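Local coordinates for glycoside hydrolase YxiA (Bacillus licheniformis, PDB 3LV4), which probably hydrolyses alpha-1,5-linked arabinan as a calcium-binding glycoside hydrolase of family 43, at residues A[12-17]-A[308-313]. Numbering follows the deposited sequence.
Sequences TVHDPS and HTRFPG
The imidazoles of H14 and H308 lie face to face, their centroids 3.8 Å apart and their planes inclined by 23°. The overlap is offset: H308 NE2 sits over the rim of the H14 ring, and CE1 of H14 covers the H308 ring in the same way. Although the two NE2 atoms approach to 3.3 Å, their angle as modelled is too poor for a hydrogen bond, and stacking carries the pair. As modelled, H308 NE2 gives D15 OD1 a weak, bent hydrogen bond of 3.3 Å, the carboxylate turned steeply against the ring. The backbone N of D15 and CD of P16 lie at the edge of the H308 ring, the former so close to CD2 that the assignment of ring carbons and nitrogens is doubtful. H14 meets a second partner at its own edge, where NH1 of R310 approaches CE1 near the ring plane with the guanidinium turned 89° to it; this separation too is unusually short for carbon and nitrogen, and the H14 ring assignment is equally doubtful.

With CG anti to its backbone N (chi1 -152°), H14 carries its ring over the H308 face, although its CB does not point there. An alanine in place of H14 would probably leave one face of the H308 imidazole without its stacking partner and free that ring to turn away from D15. Further out, S30 hydrogen-bonds D15 OD2, E316 forms a salt bridge with R310 NE, and H318 meets the H14 ring edge-to-face. D15 is the predicted proton acceptor, with a bound calcium ion about 5 Å from its side chain, which places the histidine pair beside the probable active site of the family 43 five-bladed beta-propeller. The contact joins the loop leading into strand 17-21 to the end of strand 303-310, which runs between strands 285-296 and 319-327.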
# COMPACT_ATOMS: atom_id res chain seq x y z
N THR A 12 6.68 6.98 13.47
CA THR A 12 5.57 7.67 12.85
C THR A 12 6.04 8.20 11.50
O THR A 12 6.85 9.13 11.43
CB THR A 12 5.06 8.80 13.76
OG1 THR A 12 4.63 8.23 15.00
CG2 THR A 12 3.90 9.53 13.12
N VAL A 13 5.56 7.56 10.43
CA VAL A 13 5.93 7.91 9.07
C VAL A 13 4.71 7.69 8.21
O VAL A 13 4.36 6.56 7.88
CB VAL A 13 7.10 7.04 8.52
CG1 VAL A 13 7.42 7.39 7.07
CG2 VAL A 13 8.35 7.20 9.37
N HIS A 14 4.03 8.78 7.85
CA HIS A 14 2.82 8.70 7.03
C HIS A 14 3.19 8.36 5.58
O HIS A 14 4.15 8.91 5.04
CB HIS A 14 2.07 10.04 7.09
CG HIS A 14 0.60 9.92 6.89
ND1 HIS A 14 -0.28 9.60 7.91
CD2 HIS A 14 -0.17 10.09 5.79
CE1 HIS A 14 -1.51 9.58 7.45
NE2 HIS A 14 -1.48 9.87 6.16
N ASP A 15 2.44 7.44 4.97
CA ASP A 15 2.65 7.07 3.57
C ASP A 15 4.06 6.51 3.31
O ASP A 15 4.77 6.97 2.40
CB ASP A 15 2.42 8.31 2.69
CG ASP A 15 1.15 9.05 3.05
OD1 ASP A 15 0.08 8.39 3.15
OD2 ASP A 15 1.21 10.29 3.24
N PRO A 16 4.47 5.51 4.09
CA PRO A 16 5.85 5.00 4.03
C PRO A 16 6.19 4.34 2.69
O PRO A 16 5.45 3.47 2.20
CB PRO A 16 5.88 3.96 5.15
CG PRO A 16 4.45 3.47 5.21
CD PRO A 16 3.64 4.73 5.03
N SER A 17 7.33 4.73 2.12
CA SER A 17 7.84 4.12 0.90
C SER A 17 9.17 3.43 1.20
O SER A 17 10.18 4.08 1.52
CB SER A 17 7.99 5.16 -0.22
OG SER A 17 7.97 4.55 -1.50
N HIS A 308 1.06 2.67 6.84
CA HIS A 308 0.76 3.32 8.12
C HIS A 308 -0.65 2.94 8.52
O HIS A 308 -1.44 2.47 7.69
CB HIS A 308 0.92 4.84 8.06
CG HIS A 308 -0.08 5.53 7.20
ND1 HIS A 308 -1.42 5.62 7.53
CD2 HIS A 308 0.05 6.15 6.01
CE1 HIS A 308 -2.07 6.27 6.58
NE2 HIS A 308 -1.19 6.61 5.64
N THR A 309 -0.96 3.13 9.79
CA THR A 309 -2.32 2.85 10.23
C THR A 309 -2.66 3.69 11.43
O THR A 309 -1.79 4.08 12.20
CB THR A 309 -2.55 1.35 10.50
OG1 THR A 309 -3.94 1.11 10.74
CG2 THR A 309 -1.73 0.86 11.70
N ARG A 310 -3.95 4.01 11.56
CA ARG A 310 -4.49 4.57 12.78
C ARG A 310 -5.06 3.41 13.61
O ARG A 310 -4.93 2.26 13.20
CB ARG A 310 -5.54 5.63 12.44
CG ARG A 310 -4.90 6.92 11.91
CD ARG A 310 -5.74 7.60 10.81
NE ARG A 310 -5.28 8.97 10.56
CZ ARG A 310 -4.25 9.29 9.77
NH1 ARG A 310 -3.57 8.34 9.13
NH2 ARG A 310 -3.89 10.56 9.64
N PHE A 311 -5.65 3.70 14.76
CA PHE A 311 -5.99 2.66 15.73
C PHE A 311 -7.30 2.97 16.43
O PHE A 311 -7.57 4.13 16.74
CB PHE A 311 -4.92 2.54 16.82
CG PHE A 311 -3.52 2.41 16.29
CD1 PHE A 311 -2.70 3.52 16.16
CD2 PHE A 311 -3.02 1.16 15.93
CE1 PHE A 311 -1.41 3.41 15.68
CE2 PHE A 311 -1.73 1.03 15.45
CZ PHE A 311 -0.91 2.16 15.32
N PRO A 312 -8.11 1.94 16.71
CA PRO A 312 -9.38 2.23 17.38
C PRO A 312 -9.16 3.04 18.64
O PRO A 312 -8.31 2.68 19.45
CB PRO A 312 -9.90 0.83 17.73
CG PRO A 312 -9.34 -0.04 16.62
CD PRO A 312 -7.97 0.52 16.36
N GLY A 313 -9.89 4.14 18.78
CA GLY A 313 -9.85 4.94 20.00
C GLY A 313 -8.69 5.92 20.15
O GLY A 313 -8.66 6.69 21.11